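Local structure of putative type III secretion protein YscO (Vibrio parahaemolyticus, 4MH6) at residues A[45-48]-A[49-52]; A[67-70]-A[71-75]. The protein is a putative type III secretion protein of the YscO family whose exact role is not established but which probably supports the secretion of proteins by this system. All coordinates share one frame; numbering follows the deposited sequence.

Both contacts are local, each joining consecutive turns of helix 18-84, the first arm of a long two-helix hairpin whose second arm is helix 90-167. They follow one another along the chain, with centres 34 Å apart and nearest atoms about 19 Å apart, and do not touch. Contact 1 lies near the middle of the rod, the centre of contact 2 about 36 Å from the centre of the chain. Each is largely a surface contact, but Gln-47 is buried in contact 1, where one amide-guanidinium bond dominates the side-chain chemistry. In contact 2 aromatic, imidazole and guanidinium groups pack instead, and their polar ends turn to glutamates and a backbone carbonyl.

Contact 1 of 2, residues A[45-48]-A[49-52]; sequences QRQE and YRVA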
ATOM      1  N   GLN A  45      -3.054  -0.364   6.185  1.00 20.85           N
ATOM      2  CA  GLN A  45      -4.460  -0.537   5.878  1.00 21.63           C
ATOM      3  C   GLN A  45      -4.896   0.299   4.668  1.00 21.17           C
ATOM      4  O   GLN A  45      -5.582  -0.185   3.759  1.00 21.18           O
ATOM      5  CB  GLN A  45      -5.269  -0.184   7.099  1.00 24.06           C
ATOM      6  CG  GLN A  45      -4.936  -1.096   8.259  1.00 26.41           C
ATOM      7  CD  GLN A  45      -5.671  -0.749   9.524  1.00 29.96           C
ATOM      8  OE1 GLN A  45      -6.708  -0.077   9.506  1.00 34.99           O
ATOM      9  NE2 GLN A  45      -5.148  -1.216  10.635  1.00 30.91           N
ATOM     10  N   ARG A  46      -4.487   1.556   4.644  1.00 20.91           N
ATOM     11  CA  ARG A  46      -4.845   2.409   3.540  1.00 21.64           C
ATOM     12  C   ARG A  46      -4.235   1.871   2.281  1.00 21.42           C
ATOM     13  O   ARG A  46      -4.835   1.992   1.211  1.00 22.72           O
ATOM     14  CB  ARG A  46      -4.370   3.846   3.758  1.00 22.54           C
ATOM     15  CG  ARG A  46      -5.132   4.597   4.833  1.00 24.33           C
ATOM     16  CD  ARG A  46      -4.789   6.071   4.820  1.00 26.41           C
ATOM     17  NE  ARG A  46      -3.414   6.295   5.236  1.00 25.72           N
ATOM     18  CZ  ARG A  46      -3.060   6.415   6.519  1.00 26.13           C
ATOM     19  NH1 ARG A  46      -3.996   6.318   7.494  1.00 26.80           N
ATOM     20  NH2 ARG A  46      -1.781   6.619   6.841  1.00 25.14           N
ATOM     21  N   GLN A  47      -3.034   1.294   2.402  1.00 20.81           N
ATOM     22  CA  GLN A  47      -2.335   0.776   1.228  1.00 21.41           C
ATOM     23  C   GLN A  47      -3.004  -0.484   0.702  1.00 21.56           C
ATOM     24  O   GLN A  47      -2.959  -0.760  -0.489  1.00 21.44           O
ATOM     25  CB  GLN A  47      -0.855   0.519   1.515  1.00 22.05           C
ATOM     26  CG  GLN A  47      -0.064   0.138   0.263  1.00 23.40           C
ATOM     27  CD  GLN A  47      -0.119   1.205  -0.794  1.00 24.60           C
ATOM     28  OE1 GLN A  47      -0.212   2.377  -0.481  1.00 25.78           O
ATOM     29  NE2 GLN A  47      -0.036   0.810  -2.046  1.00 26.34           N
ATOM     30  N   GLU A  48      -3.597  -1.257   1.602  1.00 22.71           N
ATOM     31  CA  GLU A  48      -4.337  -2.436   1.199  1.00 24.42           C
ATOM     32  C   GLU A  48      -5.566  -1.954   0.419  1.00 25.52           C
ATOM     33  O   GLU A  48      -6.004  -2.624  -0.515  1.00 26.96           O
ATOM     34  CB  GLU A  48      -4.706  -3.280   2.410  1.00 25.77           C
ATOM     35  CG  GLU A  48      -3.475  -3.969   2.981  1.00 28.52           C
ATOM     36  CD  GLU A  48      -3.623  -4.494   4.407  1.00 31.29           C
ATOM     37  OE1 GLU A  48      -4.414  -3.898   5.174  1.00 32.99           O
ATOM     38  OE2 GLU A  48      -2.899  -5.466   4.780  1.00 32.67           O
ATOM     39  N   TYR A  49      -6.096  -0.778   0.773  1.00 25.35           N
ATOM     40  CA  TYR A  49      -7.250  -0.246   0.058  1.00 26.91           C
ATOM     41  C   TYR A  49      -6.843   0.119  -1.389  1.00 24.61           C
ATOM     42  O   TYR A  49      -7.542  -0.205  -2.360  1.00 22.58           O
ATOM     43  CB  TYR A  49      -7.852   0.975   0.788  1.00 30.62           C
ATOM     44  CG  TYR A  49      -9.034   1.544   0.044  1.00 37.11           C
ATOM     45  CD1 TYR A  49      -8.861   2.529  -0.931  1.00 42.06           C
ATOM     46  CD2 TYR A  49     -10.311   1.071   0.268  1.00 41.74           C
ATOM     47  CE1 TYR A  49      -9.930   3.022  -1.650  1.00 46.25           C
ATOM     48  CE2 TYR A  49     -11.386   1.573  -0.432  1.00 47.65           C
ATOM     49  CZ  TYR A  49     -11.182   2.542  -1.392  1.00 50.91           C
ATOM     50  OH  TYR A  49     -12.252   3.043  -2.092  1.00 69.42           O
ATOM     51  N   ARG A  50      -5.716   0.812  -1.503  1.00 23.88           N
ATOM     52  CA  ARG A  50      -5.194   1.209  -2.801  1.00 24.73           C
ATOM     53  C   ARG A  50      -4.974  -0.019  -3.688  1.00 23.05           C
ATOM     54  O   ARG A  50      -5.332   0.010  -4.862  1.00 22.92           O
ATOM     55  CB  ARG A  50      -3.916   2.090  -2.661  1.00 26.38           C
ATOM     56  CG  ARG A  50      -4.237   3.558  -2.387  1.00 29.17           C
ATOM     57  CD  ARG A  50      -3.049   4.510  -2.429  1.00 31.25           C
ATOM     58  NE  ARG A  50      -2.395   4.501  -1.147  1.00 31.26           N
ATOM     59  CZ  ARG A  50      -2.489   5.446  -0.210  1.00 32.40           C
ATOM     60  NH1 ARG A  50      -3.134   6.580  -0.413  1.00 34.73           N
ATOM     61  NH2 ARG A  50      -1.865   5.254   0.944  1.00 32.21           N
ATOM     62  N   VAL A  51      -4.425  -1.101  -3.123  1.00 21.62           N
ATOM     63  CA  VAL A  51      -4.206  -2.327  -3.914  1.00 21.90           C
ATOM     64  C   VAL A  51      -5.542  -2.855  -4.424  1.00 21.89           C
ATOM     65  O   VAL A  51      -5.725  -3.029  -5.606  1.00 24.04           O
ATOM     66  CB  VAL A  51      -3.446  -3.446  -3.152  1.00 21.94           C
ATOM     67  CG1 VAL A  51      -3.425  -4.726  -3.968  1.00 23.13           C
ATOM     68  CG2 VAL A  51      -2.011  -3.033  -2.847  1.00 22.81           C
ATOM     69  N   ALA A  52      -6.476  -3.089  -3.528  1.00 21.95           N
ATOM     70  CA  ALA A  52      -7.792  -3.585  -3.896  1.00 23.17           C
ATOM     71  C   ALA A  52      -8.459  -2.679  -4.909  1.00 24.26           C
ATOM     72  O   ALA A  52      -9.148  -3.122  -5.830  1.00 24.61           O
ATOM     73  CB  ALA A  52      -8.668  -3.680  -2.655  1.00 24.09           C
TER
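Gln-47 and Arg-50 meet on consecutive turns of helix 18-84, an arm of the antiparallel helical hairpin, within a region predicted to form a coiled coil. Four backbone bonds of the i to i+4 kind carry the helix through 45-52. Arg-50 can be followed outward from this frame. Its CB lies 3.7 Å from Gln-47 O, and CG sits 4.0 Å from Arg-46 O. With CG set beside the backbone N and opposite the carbonyl carbon (chi1 -82°), the chain runs back toward the preceding turn, and CD comes within 4.0 Å of Gln-47 OE1. A bend at chi3 then presents NE to that oxygen, and NH2 ends 4.0 Å from CB of Arg-46.

Gln-47 reaches the meeting point by a bend at chi2 (59°), and its side chain crosses that of Arg-50 at about a right angle. Its amide shares its work between two helices: NE2 is hydrogen-bonded to Glu-124 of helix 90-167, while OE1 accepts from Arg-50, so both ends restrain rotation of the group. Leu-127, Leu-128 and Lys-131 of that helix also touch Gln-47. The same Arg-46 O that lies near CG of Arg-50 is also approached by CB of Tyr-49, at 3.2 Å. The bond from Arg-50 NE to Gln-47 OE1 is 3.1 Å long and fairly straight (N-H...O angle 166°), with the oxygen at the guanidinium edge near its plane but the donor above the amide carbonyl plane.

Contact 2 of 2, residues A[67-70]-A[71-75]; sequences DYHV and WRQEE
His-69 meets the side chains of Arg-72 and Gln-73, which both approach its ring from the following turn of helix 18-84, and beside it Tyr-68 packs against Arg-72. This is the close part of the contact. CE2 of Tyr-68 comes 3.8 Å from CB of Arg-72, and the two side chains cross at about a right angle. With CG of His-69 anti to the backbone N (chi1 178°), the ring is carried along the helix to that turn. The imidazole stands steeply to the guanidinium, their planes 70° apart, with CE1 of His-69 at 3.5 Å from NH1 of Arg-72. CG of Gln-73 lies over one face of the imidazole, toward its rim. Hydrogen-bonding atoms find partners beyond the two segments: ND1 of His-69 and NE of Arg-72 both engage Glu-107 of helix 90-167, Arg-72 also pairs with Glu-76, and Tyr-68 OH bonds to Leu-103 O.

Around the helix, the exposed Asp-67, Val-70, Trp-71 and Glu-74 meet across the segments through backbone atoms, without side-chain pairs. CD1 of Trp-71, at the indole edge, lies 3.4 Å from Asp-67 O. One face knitted to a partner helix and another turned outward is typical of an antiparallel helical hairpin, consistent with the predicted coiled coil.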
ATOM      1  N   ASP A  67     -14.272  -7.395 -24.470  1.00 31.85           N
ATOM      2  CA  ASP A  67     -15.479  -7.005 -25.172  1.00 34.45           C
ATOM      3  C   ASP A  67     -15.229  -6.318 -26.488  1.00 37.02           C
ATOM      4  O   ASP A  67     -15.827  -6.673 -27.514  1.00 41.19           O
ATOM      5  CB  ASP A  67     -16.284  -6.035 -24.325  1.00 36.41           C
ATOM      6  CG  ASP A  67     -16.927  -6.701 -23.139  1.00 37.95           C
ATOM      7  OD1 ASP A  67     -16.807  -7.945 -23.028  1.00 36.58           O
ATOM      8  OD2 ASP A  67     -17.576  -5.983 -22.331  1.00 39.08           O
ATOM      9  N   TYR A  68     -14.363  -5.318 -26.451  1.00 36.08           N
ATOM     10  CA  TYR A  68     -14.069  -4.540 -27.631  1.00 34.62           C
ATOM     11  C   TYR A  68     -13.475  -5.399 -28.728  1.00 32.74           C
ATOM     12  O   TYR A  68     -13.860  -5.302 -29.891  1.00 33.59           O
ATOM     13  CB  TYR A  68     -13.100  -3.408 -27.288  1.00 33.40           C
ATOM     14  CG  TYR A  68     -12.966  -2.418 -28.406  1.00 33.17           C
ATOM     15  CD1 TYR A  68     -13.867  -1.379 -28.527  1.00 33.16           C
ATOM     16  CD2 TYR A  68     -11.940  -2.530 -29.359  1.00 33.44           C
ATOM     17  CE1 TYR A  68     -13.761  -0.464 -29.553  1.00 35.98           C
ATOM     18  CE2 TYR A  68     -11.815  -1.609 -30.394  1.00 33.41           C
ATOM     19  CZ  TYR A  68     -12.732  -0.580 -30.482  1.00 36.26           C
ATOM     20  OH  TYR A  68     -12.660   0.351 -31.482  1.00 39.32           O
ATOM     21  N   HIS A  69     -12.535  -6.236 -28.337  1.00 31.66           N
ATOM     22  CA  HIS A  69     -11.833  -7.110 -29.258  1.00 32.57           C
ATOM     23  C   HIS A  69     -12.767  -7.883 -30.197  1.00 33.10           C
ATOM     24  O   HIS A  69     -12.499  -8.018 -31.402  1.00 32.00           O
ATOM     25  CB  HIS A  69     -10.982  -8.081 -28.451  1.00 34.01           C
ATOM     26  CG  HIS A  69     -10.243  -9.054 -29.293  1.00 37.91           C
ATOM     27  ND1 HIS A  69      -9.133  -8.698 -30.031  1.00 39.58           N
ATOM     28  CD2 HIS A  69     -10.455 -10.369 -29.533  1.00 39.20           C
ATOM     29  CE1 HIS A  69      -8.683  -9.759 -30.678  1.00 41.09           C
ATOM     30  NE2 HIS A  69      -9.469 -10.784 -30.397  1.00 42.06           N
ATOM     31  N   VAL A  70     -13.863  -8.383 -29.626  1.00 32.12           N
ATOM     32  CA  VAL A  70     -14.857  -9.149 -30.369  1.00 31.05           C
ATOM     33  C   VAL A  70     -15.543  -8.272 -31.417  1.00 29.57           C
ATOM     34  O   VAL A  70     -15.702  -8.672 -32.565  1.00 30.33           O
ATOM     35  CB  VAL A  70     -15.918  -9.754 -29.416  1.00 32.17           C
ATOM     36  CG1 VAL A  70     -16.923 -10.571 -30.196  1.00 34.13           C
ATOM     37  CG2 VAL A  70     -15.257 -10.644 -28.385  1.00 32.56           C
ATOM     38  N   TRP A  71     -15.970  -7.083 -31.018  1.00 28.56           N
ATOM     39  CA  TRP A  71     -16.602  -6.185 -31.965  1.00 28.95           C
ATOM     40  C   TRP A  71     -15.589  -5.766 -33.016  1.00 30.08           C
ATOM     41  O   TRP A  71     -15.900  -5.758 -34.208  1.00 30.96           O
ATOM     42  CB  TRP A  71     -17.165  -4.931 -31.291  1.00 27.82           C
ATOM     43  CG  TRP A  71     -18.388  -5.168 -30.537  1.00 28.95           C
ATOM     44  CD1 TRP A  71     -18.488  -5.514 -29.211  1.00 29.81           C
ATOM     45  CD2 TRP A  71     -19.736  -5.082 -31.030  1.00 30.09           C
ATOM     46  NE1 TRP A  71     -19.814  -5.642 -28.851  1.00 30.60           N
ATOM     47  CE2 TRP A  71     -20.602  -5.381 -29.941  1.00 30.81           C
ATOM     48  CE3 TRP A  71     -20.297  -4.762 -32.269  1.00 30.72           C
ATOM     49  CZ2 TRP A  71     -21.991  -5.377 -30.060  1.00 32.43           C
ATOM     50  CZ3 TRP A  71     -21.697  -4.772 -32.391  1.00 32.78           C
ATOM     51  CH2 TRP A  71     -22.522  -5.086 -31.291  1.00 33.74           C
ATOM     52  N   ARG A  72     -14.379  -5.440 -32.572  1.00 30.30           N
ATOM     53  CA  ARG A  72     -13.347  -4.967 -33.475  1.00 32.28           C
ATOM     54  C   ARG A  72     -13.092  -5.956 -34.607  1.00 32.97           C
ATOM     55  O   ARG A  72     -13.021  -5.551 -35.771  1.00 32.00           O
ATOM     56  CB  ARG A  72     -12.082  -4.647 -32.693  1.00 33.69           C
ATOM     57  CG  ARG A  72     -11.042  -3.833 -33.456  1.00 35.89           C
ATOM     58  CD  ARG A  72     -10.128  -4.676 -34.296  1.00 38.05           C
ATOM     59  NE  ARG A  72      -9.399  -5.594 -33.445  1.00 41.40           N
ATOM     60  CZ  ARG A  72      -8.549  -6.501 -33.891  1.00 48.93           C
ATOM     61  NH1 ARG A  72      -7.926  -7.299 -33.032  1.00 55.82           N
ATOM     62  NH2 ARG A  72      -8.327  -6.616 -35.193  1.00 50.07           N
ATOM     63  N   GLN A  73     -12.986  -7.244 -34.273  1.00 33.07           N
ATOM     64  CA  GLN A  73     -12.759  -8.256 -35.288  1.00 34.45           C
ATOM     65  C   GLN A  73     -13.892  -8.251 -36.276  1.00 33.78           C
ATOM     66  O   GLN A  73     -13.666  -8.227 -37.480  1.00 33.36           O
ATOM     67  CB  GLN A  73     -12.624  -9.643 -34.677  1.00 38.68           C
ATOM     68  CG  GLN A  73     -11.307  -9.868 -33.968  1.00 46.70           C
ATOM     69  CD  GLN A  73     -11.201 -11.247 -33.324  1.00 56.88           C
ATOM     70  OE1 GLN A  73     -10.171 -11.912 -33.427  1.00 64.95           O
ATOM     71  NE2 GLN A  73     -12.270 -11.688 -32.671  1.00 62.64           N
ATOM     72  N   GLU A  74     -15.119  -8.270 -35.761  1.00 32.57           N
ATOM     73  CA  GLU A  74     -16.283  -8.277 -36.621  1.00 33.40           C
ATOM     74  C   GLU A  74     -16.402  -7.056 -37.513  1.00 34.57           C
ATOM     75  O   GLU A  74     -16.711  -7.167 -38.713  1.00 35.41           O
ATOM     76  CB  GLU A  74     -17.544  -8.398 -35.796  1.00 33.44           C
ATOM     77  CG  GLU A  74     -17.824  -9.807 -35.381  1.00 35.17           C
ATOM     78  CD  GLU A  74     -19.092  -9.932 -34.568  1.00 37.54           C
ATOM     79  OE1 GLU A  74     -19.583  -8.897 -34.044  1.00 38.51           O
ATOM     80  OE2 GLU A  74     -19.585 -11.073 -34.440  1.00 39.51           O
ATOM     81  N   GLU A  75     -16.171  -5.901 -36.909  1.00 34.26           N
ATOM     82  CA  GLU A  75     -16.280  -4.630 -37.592  1.00 36.07           C
ATOM     83  C   GLU A  75     -15.238  -4.497 -38.667  1.00 35.19           C
ATOM     84  O   GLU A  75     -15.465  -3.897 -39.694  1.00 35.96           O
ATOM     85  CB  GLU A  75     -16.188  -3.499 -36.562  1.00 36.01           C
ATOM     86  CG  GLU A  75     -17.385  -3.484 -35.615  1.00 36.61           C
ATOM     87  CD  GLU A  75     -18.687  -3.178 -36.335  1.00 38.08           C
ATOM     88  OE1 GLU A  75     -19.772  -3.348 -35.735  1.00 42.63           O
ATOM     89  OE2 GLU A  75     -18.628  -2.767 -37.506  1.00 36.66           O
TER